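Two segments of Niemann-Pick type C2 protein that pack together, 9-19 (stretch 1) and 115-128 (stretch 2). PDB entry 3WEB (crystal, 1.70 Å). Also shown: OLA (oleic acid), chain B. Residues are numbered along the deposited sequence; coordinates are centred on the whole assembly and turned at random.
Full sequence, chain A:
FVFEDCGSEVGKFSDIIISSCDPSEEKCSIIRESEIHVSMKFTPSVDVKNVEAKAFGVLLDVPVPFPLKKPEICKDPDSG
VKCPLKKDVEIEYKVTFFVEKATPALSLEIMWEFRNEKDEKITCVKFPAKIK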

ATOM      1  N   GLU A   9      -1.899   0.619 -14.646  1.00 20.08           N
ATOM      2  CA  GLU A   9      -2.552   0.533 -15.946  1.00 19.94           C
ATOM      3  C   GLU A   9      -3.991   0.012 -15.909  1.00 17.93           C
ATOM      4  O   GLU A   9      -4.727   0.157 -16.890  1.00 18.03           O
ATOM      5  CB  GLU A   9      -1.704  -0.273 -16.937  1.00 22.08           C
ATOM      6  CG  GLU A   9      -1.578  -1.751 -16.600  1.00 24.25           C
ATOM      7  CD  GLU A   9      -1.005  -2.578 -17.738  1.00 26.36           C
ATOM      8  OE1 GLU A   9      -1.372  -2.333 -18.910  1.00 28.25           O
ATOM      9  OE2 GLU A   9      -0.196  -3.487 -17.454  1.00 27.15           O
ATOM     10  N   VAL A  10      -4.396  -0.600 -14.794  1.00 15.48           N
ATOM     11  CA  VAL A  10      -5.762  -1.134 -14.691  1.00 13.94           C
ATOM     12  C   VAL A  10      -6.529  -0.616 -13.469  1.00 12.89           C
ATOM     13  O   VAL A  10      -7.460  -1.256 -12.968  1.00 12.08           O
ATOM     14  CB  VAL A  10      -5.840  -2.683 -14.809  1.00 14.06           C
ATOM     15  CG1 VAL A  10      -5.469  -3.138 -16.212  1.00 14.49           C
ATOM     16  CG2 VAL A  10      -4.978  -3.375 -13.758  1.00 14.31           C
ATOM     17  N   GLY A  11      -6.144   0.569 -13.015  1.00 12.49           N
ATOM     18  CA  GLY A  11      -6.880   1.212 -11.937  1.00 12.65           C
ATOM     19  C   GLY A  11      -6.268   2.509 -11.485  1.00 12.49           C
ATOM     20  O   GLY A  11      -5.314   3.011 -12.093  1.00 13.00           O
ATOM     21  N   LYS A  12      -6.829   3.038 -10.407  1.00 12.41           N
ATOM     22  CA  LYS A  12      -6.358   4.267  -9.775  1.00 12.46           C
ATOM     23  C   LYS A  12      -6.664   4.201  -8.291  1.00 12.34           C
ATOM     24  O   LYS A  12      -7.470   3.378  -7.861  1.00 11.84           O
ATOM     25  CB  LYS A  12      -7.037   5.493 -10.403  1.00 12.78           C
ATOM     26  CG  LYS A  12      -8.553   5.513 -10.246  1.00 13.61           C
ATOM     27  CD  LYS A  12      -9.218   6.564 -11.115  1.00 14.40           C
ATOM     28  CE  LYS A  12     -10.731   6.410 -11.087  1.00 15.66           C
ATOM     29  NZ  LYS A  12     -11.425   7.576 -11.711  1.00 17.95           N
ATOM     30  N   PHE A  13      -6.005   5.048  -7.505  1.00 13.09           N
ATOM     31  CA  PHE A  13      -6.392   5.240  -6.098  1.00 13.73           C
ATOM     32  C   PHE A  13      -6.751   6.698  -5.868  1.00 14.52           C
ATOM     33  O   PHE A  13      -6.245   7.587  -6.561  1.00 14.27           O
ATOM     34  CB  PHE A  13      -5.293   4.779  -5.129  1.00 13.70           C
ATOM     35  CG  PHE A  13      -4.024   5.581  -5.209  1.00 13.62           C
ATOM     36  CD1 PHE A  13      -3.017   5.220  -6.099  1.00 14.05           C
ATOM     37  CD2 PHE A  13      -3.819   6.680  -4.372  1.00 13.76           C
ATOM     38  CE1 PHE A  13      -1.843   5.957  -6.172  1.00 13.99           C
ATOM     39  CE2 PHE A  13      -2.642   7.419  -4.439  1.00 14.01           C
ATOM     40  CZ  PHE A  13      -1.657   7.057  -5.343  1.00 14.24           C
ATOM     41  N   SER A  14      -7.624   6.946  -4.891  1.00 15.56           N
ATOM     42  CA  SER A  14      -8.057   8.304  -4.601  1.00 17.08           C
ATOM     43  C   SER A  14      -7.544   8.835  -3.274  1.00 17.64           C
ATOM     44  O   SER A  14      -7.335  10.038  -3.129  1.00 19.36           O
ATOM     45  CB  SER A  14      -9.583   8.396  -4.607  1.00 17.21           C
ATOM     46  OG  SER A  14     -10.121   7.754  -3.467  1.00 17.80           O
ATOM     47  N   ASP A  15      -7.398   7.947  -2.298  1.00 18.17           N
ATOM     48  CA  ASP A  15      -6.986   8.347  -0.964  1.00 19.03           C
ATOM     49  C   ASP A  15      -6.268   7.275  -0.177  1.00 17.39           C
ATOM     50  O   ASP A  15      -6.723   6.133  -0.105  1.00 18.08           O
ATOM     51  CB  ASP A  15      -8.195   8.818  -0.179  1.00 20.90           C
ATOM     52  CG  ASP A  15      -8.091  10.259   0.199  1.00 24.32           C
ATOM     53  OD1 ASP A  15      -7.204  10.571   1.022  1.00 25.46           O
ATOM     54  OD2 ASP A  15      -8.889  11.068  -0.320  1.00 26.46           O
ATOM     55  N   ILE A  16      -5.148   7.662   0.424  1.00 15.69           N
ATOM     56  CA  ILE A  16      -4.402   6.791   1.328  1.00 14.89           C
ATOM     57  C   ILE A  16      -4.402   7.431   2.706  1.00 14.75           C
ATOM     58  O   ILE A  16      -4.132   8.623   2.823  1.00 14.21           O
ATOM     59  CB  ILE A  16      -2.933   6.613   0.879  1.00 14.84           C
ATOM     60  CG1 ILE A  16      -2.833   6.323  -0.627  1.00 15.07           C
ATOM     61  CG2 ILE A  16      -2.224   5.553   1.719  1.00 14.33           C
ATOM     62  CD1 ILE A  16      -3.411   4.993  -1.071  1.00 15.19           C
ATOM     63  N   ILE A  17      -4.724   6.649   3.736  1.00 14.85           N
ATOM     64  CA  ILE A  17      -4.637   7.120   5.117  1.00 15.44           C
ATOM     65  C   ILE A  17      -3.750   6.170   5.907  1.00 15.20           C
ATOM     66  O   ILE A  17      -3.975   4.963   5.911  1.00 15.31           O
ATOM     67  CB  ILE A  17      -6.016   7.215   5.807  1.00 16.72           C
ATOM     68  CG1 ILE A  17      -6.964   8.102   5.000  1.00 17.57           C
ATOM     69  CG2 ILE A  17      -5.881   7.715   7.241  1.00 17.41           C
ATOM     70  CD1 ILE A  17      -8.422   7.977   5.408  1.00 18.43           C
ATOM     71  N   ILE A  18      -2.734   6.728   6.556  1.00 14.81           N
ATOM     72  CA  ILE A  18      -1.879   5.963   7.455  1.00 14.68           C
ATOM     73  C   ILE A  18      -2.021   6.601   8.831  1.00 14.73           C
ATOM     74  O   ILE A  18      -1.766   7.793   8.988  1.00 14.77           O
ATOM     75  CB  ILE A  18      -0.410   5.941   6.995  1.00 14.74           C
ATOM     76  CG1 ILE A  18      -0.300   5.316   5.594  1.00 14.97           C
ATOM     77  CG2 ILE A  18       0.441   5.152   7.989  1.00 15.02           C
ATOM     78  CD1 ILE A  18       1.098   5.338   5.004  1.00 14.63           C
ATOM     79  N   SER A  19      -2.419   5.798   9.812  1.00 15.08           N
ATOM     80  CA  SER A  19      -2.817   6.294  11.140  1.00 15.09           C
ATOM     81  C   SER A  19      -1.747   7.098  11.861  1.00 15.25           C
ATOM     82  O   SER A  19      -2.071   8.002  12.627  1.00 15.82           O
ATOM     83  CB  SER A  19      -3.275   5.137  12.036  1.00 15.70           C
ATOM     84  OG  SER A  19      -2.217   4.224  12.264  1.00 16.62           O
ATOM     85  N   ARG A 115      -1.597  -5.642  -7.675  1.00 13.08           N
ATOM     86  CA  ARG A 115      -1.670  -6.189  -9.019  1.00 13.68           C
ATOM     87  C   ARG A 115      -2.822  -7.175  -9.137  1.00 13.65           C
ATOM     88  O   ARG A 115      -3.236  -7.795  -8.144  1.00 13.25           O
ATOM     89  CB  ARG A 115      -0.352  -6.872  -9.385  1.00 14.51           C
ATOM     90  CG  ARG A 115       0.838  -5.928  -9.388  1.00 16.00           C
ATOM     91  CD  ARG A 115       2.120  -6.675  -9.693  1.00 17.89           C
ATOM     92  NE  ARG A 115       3.284  -5.792  -9.646  1.00 19.97           N
ATOM     93  CZ  ARG A 115       4.533  -6.197  -9.864  1.00 21.67           C
ATOM     94  NH1 ARG A 115       4.787  -7.469 -10.163  1.00 23.12           N
ATOM     95  NH2 ARG A 115       5.535  -5.332  -9.785  1.00 22.51           N
ATOM     96  N   ASN A 116      -3.340  -7.330 -10.348  1.00 13.61           N
ATOM     97  CA  ASN A 116      -4.331  -8.368 -10.588  1.00 14.53           C
ATOM     98  C   ASN A 116      -3.653  -9.703 -10.901  1.00 15.38           C
ATOM     99  O   ASN A 116      -2.419  -9.819 -10.878  1.00 15.34           O
ATOM    100  CB  ASN A 116      -5.315  -7.961 -11.689  1.00 13.77           C
ATOM    101  CG  ASN A 116      -4.666  -7.851 -13.060  1.00 13.56           C
ATOM    102  OD1 ASN A 116      -3.494  -8.190 -13.245  1.00 13.66           O
ATOM    103  ND2 ASN A 116      -5.433  -7.379 -14.029  1.00 13.69           N
ATOM    104  N   GLU A 117      -4.482 -10.693 -11.209  1.00 17.57           N
ATOM    105  CA  GLU A 117      -4.053 -12.053 -11.530  1.00 19.18           C
ATOM    106  C   GLU A 117      -3.132 -12.126 -12.760  1.00 18.89           C
ATOM    107  O   GLU A 117      -2.398 -13.106 -12.939  1.00 19.48           O
ATOM    108  CB  GLU A 117      -5.285 -12.947 -11.732  1.00 20.45           C
ATOM    109  CG  GLU A 117      -6.173 -12.596 -12.930  1.00 21.74           C
ATOM    110  CD  GLU A 117      -7.202 -11.502 -12.675  1.00 23.50           C
ATOM    111  OE1 GLU A 117      -7.262 -10.949 -11.553  1.00 23.37           O
ATOM    112  OE2 GLU A 117      -7.973 -11.185 -13.611  1.00 25.17           O
ATOM    113  N   LYS A 118      -3.178 -11.082 -13.583  1.00 18.25           N
ATOM    114  CA  LYS A 118      -2.435 -11.016 -14.841  1.00 18.12           C
ATOM    115  C   LYS A 118      -1.121 -10.256 -14.679  1.00 17.82           C
ATOM    116  O   LYS A 118      -0.455  -9.948 -15.672  1.00 17.68           O
ATOM    117  CB  LYS A 118      -3.286 -10.324 -15.910  1.00 18.41           C
ATOM    118  CG  LYS A 118      -4.636 -10.970 -16.157  1.00 19.30           C
ATOM    119  CD  LYS A 118      -5.595 -10.012 -16.829  1.00 20.53           C
ATOM    120  CE  LYS A 118      -6.912 -10.707 -17.119  1.00 20.97           C
ATOM    121  NZ  LYS A 118      -7.819  -9.844 -17.923  1.00 21.30           N
ATOM    122  N   ASP A 119      -0.767  -9.945 -13.428  1.00 18.12           N
ATOM    123  CA  ASP A 119       0.424  -9.159 -13.094  1.00 18.78           C
ATOM    124  C   ASP A 119       0.392  -7.726 -13.650  1.00 18.13           C
ATOM    125  O   ASP A 119       1.431  -7.138 -13.942  1.00 17.66           O
ATOM    126  CB  ASP A 119       1.709  -9.900 -13.521  1.00 20.67           C
ATOM    127  CG  ASP A 119       2.948  -9.404 -12.793  1.00 22.58           C
ATOM    128  OD1 ASP A 119       2.854  -9.073 -11.593  1.00 23.49           O
ATOM    129  OD2 ASP A 119       4.030  -9.356 -13.423  1.00 25.23           O
ATOM    130  N   GLU A 120      -0.812  -7.173 -13.785  1.00 17.14           N
ATOM    131  CA  GLU A 120      -1.007  -5.777 -14.187  1.00 16.76           C
ATOM    132  C   GLU A 120      -1.251  -4.933 -12.940  1.00 15.47           C
ATOM    133  O   GLU A 120      -1.949  -5.373 -12.026  1.00 15.15           O
ATOM    134  CB  GLU A 120      -2.208  -5.640 -15.129  1.00 17.84           C
ATOM    135  CG  GLU A 120      -2.146  -6.532 -16.363  1.00 19.36           C
ATOM    136  CD  GLU A 120      -3.397  -6.445 -17.217  1.00 20.45           C
ATOM    137  OE1 GLU A 120      -4.518  -6.629 -16.703  1.00 20.11           O
ATOM    138  OE2 GLU A 120      -3.255  -6.203 -18.429  1.00 22.98           O
ATOM    139  N   LYS A 121      -0.688  -3.726 -12.908  1.00 14.81           N
ATOM    140  CA  LYS A 121      -0.840  -2.842 -11.741  1.00 14.36           C
ATOM    141  C   LYS A 121      -2.198  -2.150 -11.704  1.00 13.50           C
ATOM    142  O   LYS A 121      -2.527  -1.366 -12.600  1.00 13.26           O
ATOM    143  CB  LYS A 121       0.289  -1.806 -11.667  1.00 14.92           C
ATOM    144  CG  LYS A 121       1.656  -2.426 -11.394  1.00 16.61           C
ATOM    145  CD  LYS A 121       2.785  -1.416 -11.486  1.00 18.00           C
ATOM    146  CE  LYS A 121       4.106  -2.147 -11.685  1.00 19.59           C
ATOM    147  NZ  LYS A 121       5.285  -1.289 -11.384  1.00 21.41           N
ATOM    148  N   ILE A 122      -2.965  -2.456 -10.657  1.00 12.62           N
ATOM    149  CA  ILE A 122      -4.216  -1.753 -10.356  1.00 12.28           C
ATOM    150  C   ILE A 122      -3.871  -0.422  -9.699  1.00 12.34           C
ATOM    151  O   ILE A 122      -4.425   0.621 -10.058  1.00 12.39           O
ATOM    152  CB  ILE A 122      -5.115  -2.564  -9.397  1.00 12.20           C
ATOM    153  CG1 ILE A 122      -5.336  -3.988  -9.927  1.00 12.52           C
ATOM    154  CG2 ILE A 122      -6.453  -1.855  -9.195  1.00 12.37           C
ATOM    155  CD1 ILE A 122      -5.770  -4.972  -8.856  1.00 12.72           C
ATOM    156  N   THR A 123      -2.952  -0.471  -8.732  1.00 11.89           N
ATOM    157  CA  THR A 123      -2.478   0.732  -8.043  1.00 12.02           C
ATOM    158  C   THR A 123      -0.975   0.692  -7.851  1.00 12.46           C
ATOM    159  O   THR A 123      -0.395  -0.386  -7.713  1.00 12.35           O
ATOM    160  CB  THR A 123      -3.103   0.865  -6.642  1.00 11.78           C
ATOM    161  OG1 THR A 123      -2.773  -0.290  -5.865  1.00 11.86           O
ATOM    162  CG2 THR A 123      -4.612   0.997  -6.733  1.00 11.71           C
ATOM    163  N   CYS A 124      -0.364   1.875  -7.813  1.00 12.91           N
ATOM    164  CA  CYS A 124       1.031   2.025  -7.406  1.00 13.91           C
ATOM    165  C   CYS A 124       1.134   3.325  -6.632  1.00 13.73           C
ATOM    166  O   CYS A 124       0.918   4.402  -7.196  1.00 13.56           O
ATOM    167  CB  CYS A 124       1.952   2.071  -8.624  1.00 14.73           C
ATOM    168  SG  CYS A 124       3.710   1.903  -8.239  1.00 16.55           S
ATOM    169  N   VAL A 125       1.465   3.204  -5.348  1.00 13.56           N
ATOM    170  CA  VAL A 125       1.554   4.336  -4.423  1.00 13.90           C
ATOM    171  C   VAL A 125       3.007   4.491  -4.008  1.00 13.96           C
ATOM    172  O   VAL A 125       3.660   3.506  -3.677  1.00 13.60           O
ATOM    173  CB  VAL A 125       0.706   4.083  -3.156  1.00 14.34           C
ATOM    174  CG1 VAL A 125       0.811   5.257  -2.188  1.00 14.82           C
ATOM    175  CG2 VAL A 125      -0.754   3.806  -3.525  1.00 15.19           C
ATOM    176  N   LYS A 126       3.508   5.725  -4.040  1.00 14.26           N
ATOM    177  CA  LYS A 126       4.876   6.013  -3.631  1.00 14.97           C
ATOM    178  C   LYS A 126       4.878   7.175  -2.642  1.00 14.37           C
ATOM    179  O   LYS A 126       4.275   8.218  -2.895  1.00 13.82           O
ATOM    180  CB  LYS A 126       5.726   6.357  -4.852  1.00 16.99           C
ATOM    181  CG  LYS A 126       7.186   6.634  -4.560  1.00 19.00           C
ATOM    182  CD  LYS A 126       7.851   7.138  -5.828  1.00 21.08           C
ATOM    183  CE  LYS A 126       9.354   6.952  -5.803  1.00 22.94           C
ATOM    184  NZ  LYS A 126       9.936   7.625  -6.998  1.00 24.90           N
ATOM    185  N   PHE A 127       5.533   6.989  -1.505  1.00 13.58           N
ATOM    186  CA  PHE A 127       5.595   8.065  -0.513  1.00 13.29           C
ATOM    187  C   PHE A 127       6.858   7.978   0.340  1.00 13.17           C
ATOM    188  O   PHE A 127       7.432   6.887   0.491  1.00 13.49           O
ATOM    189  CB  PHE A 127       4.332   8.067   0.362  1.00 13.15           C
ATOM    190  CG  PHE A 127       4.177   6.844   1.216  1.00 13.28           C
ATOM    191  CD1 PHE A 127       3.631   5.676   0.693  1.00 13.29           C
ATOM    192  CD2 PHE A 127       4.554   6.871   2.552  1.00 13.30           C
ATOM    193  CE1 PHE A 127       3.478   4.555   1.494  1.00 13.35           C
ATOM    194  CE2 PHE A 127       4.412   5.758   3.356  1.00 13.61           C
ATOM    195  CZ  PHE A 127       3.873   4.595   2.822  1.00 13.61           C
ATOM    196  N   PRO A 128       7.315   9.126   0.877  1.00 13.38           N
ATOM    197  CA  PRO A 128       8.461   9.090   1.785  1.00 13.56           C
ATOM    198  C   PRO A 128       8.032   8.747   3.214  1.00 14.08           C
ATOM    199  O   PRO A 128       7.029   9.281   3.717  1.00 14.31           O
ATOM    200  CB  PRO A 128       9.002  10.516   1.717  1.00 13.11           C
ATOM    201  CG  PRO A 128       7.792  11.358   1.437  1.00 13.18           C
ATOM    202  CD  PRO A 128       6.825  10.502   0.662  1.00 13.11           C
TER
HETATM  203  C1  OLA B 201       1.296  -7.467   5.388  1.00 39.15           C
HETATM  204  O1  OLA B 201       0.694  -8.005   4.429  1.00 37.00           O
HETATM  205  O2  OLA B 201       2.366  -7.917   5.857  1.00 39.46           O
HETATM  206  C2  OLA B 201       0.700  -6.226   6.015  1.00 39.08           C
HETATM  207  C3  OLA B 201       1.619  -5.024   5.810  1.00 38.86           C
HETATM  208  C4  OLA B 201       0.847  -3.820   5.285  1.00 39.21           C
HETATM  209  C5  OLA B 201       1.269  -3.456   3.868  1.00 38.35           C
HETATM  210  C6  OLA B 201       0.972  -1.997   3.546  1.00 38.79           C
HETATM  211  C7  OLA B 201       2.276  -1.228   3.376  1.00 38.03           C
HETATM  212  C8  OLA B 201       2.065   0.226   2.954  1.00 38.75           C
HETATM  213  C9  OLA B 201       1.722   1.094   4.149  1.00 38.03           C
HETATM  214  C10 OLA B 201       2.627   1.659   4.955  1.00 38.45           C
HETATM  215  C11 OLA B 201       4.120   1.505   4.770  1.00 39.52           C
HETATM  216  C12 OLA B 201       4.801   1.458   6.131  1.00 40.99           C
HETATM  217  C13 OLA B 201       5.873   0.377   6.170  1.00 42.39           C
HETATM  218  C14 OLA B 201       6.325   0.130   7.604  1.00 43.69           C
HETATM  219  C15 OLA B 201       7.733  -0.452   7.648  1.00 44.73           C
HETATM  220  C16 OLA B 201       7.705  -1.913   8.080  1.00 45.74           C
HETATM  221  C17 OLA B 201       8.258  -2.076   9.491  1.00 46.46           C
HETATM  222  C18 OLA B 201       8.963  -3.406   9.655  1.00 47.76           C
HETATM  223  O   HOH W   1       1.091  -2.789 -14.973  1.00 20.63           O

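Three residues cover the most surface in this contact: Val-10 and Phe-13 from the first stretch and Val-125 from the second. Val-10 anchors the loop before the first strand, while Phe-13 and Val-125 pack against each other where the strands run at 44°, their axes no closer than 6.4 Å.

Val-10 covers the most, and it works with both backbone and side chain. Its N donates to Lys-121 O at 3.0 Å with a nearly straight N-H...O angle of 166°, while the same oxygen also accepts from Glu-9 N at 2.9 Å, more bent at 134°. One carbonyl thus holds two successive amides and pins the start of the first stretch. With the backbone fixed, the valine side chain, at the m rotamer, lies against Ile-122, CG2 to CG1 at 3.9 Å. Its other methyl, CG1, sits 3.7 Å from OE1 of Glu-120. That carboxylate is already engaged: Asn-116 ND2 donates to Glu-120 OE1 at 2.9 Å, while Asn-116 OD1 accepts from Lys-118 N and Glu-120 N, so the asparagine braces the turn beside the valine.

Backbone pairing does not continue past this point. Gly-11 lies closely against Ile-122, with CA atoms 4.3 Å apart and Gly-11 C only 3.0 Å from Ile-122 O, yet no hydrogen bond forms there. A CB on Gly-11 would fall 2.7 Å from Ile-122 O, a clash; the close approach depends on having no side chain.

Beyond the glycine, side chains take over. Phe-13, with chi1 at 65°, points toward the second stretch and receives Val-125 over one face: CG2 lies 3.7 Å from the centroid of the Phe-13 ring and 16° off its normal, a well-centred CH-pi contact. Near the plane of the same ring, Cys-124 O meets the edge at CE1, 3.3 Å away. A methyl thus faces the ring's pi surface and a carbonyl oxygen its C-H rim. Val-125 CG2 also touches Ile-16 CD1 at 3.8 Å, so one methyl bridges two residues of the opposing strand. Farther along, Ile-18 CD1 reaches Phe-127 CZ at 3.6 Å, and the oleic acid lies beside this pair, its C11 3.7 Å from Phe-127 CZ.

At the exposed end, Glu-9 OE2 and Glu-120 OE2 stand 4.2 Å apart, like charges brought close. A water donates to Glu-9 OE2 and accepts from Lys-121 N, both at 2.9 Å, linking the stretches beside the shared carbonyl.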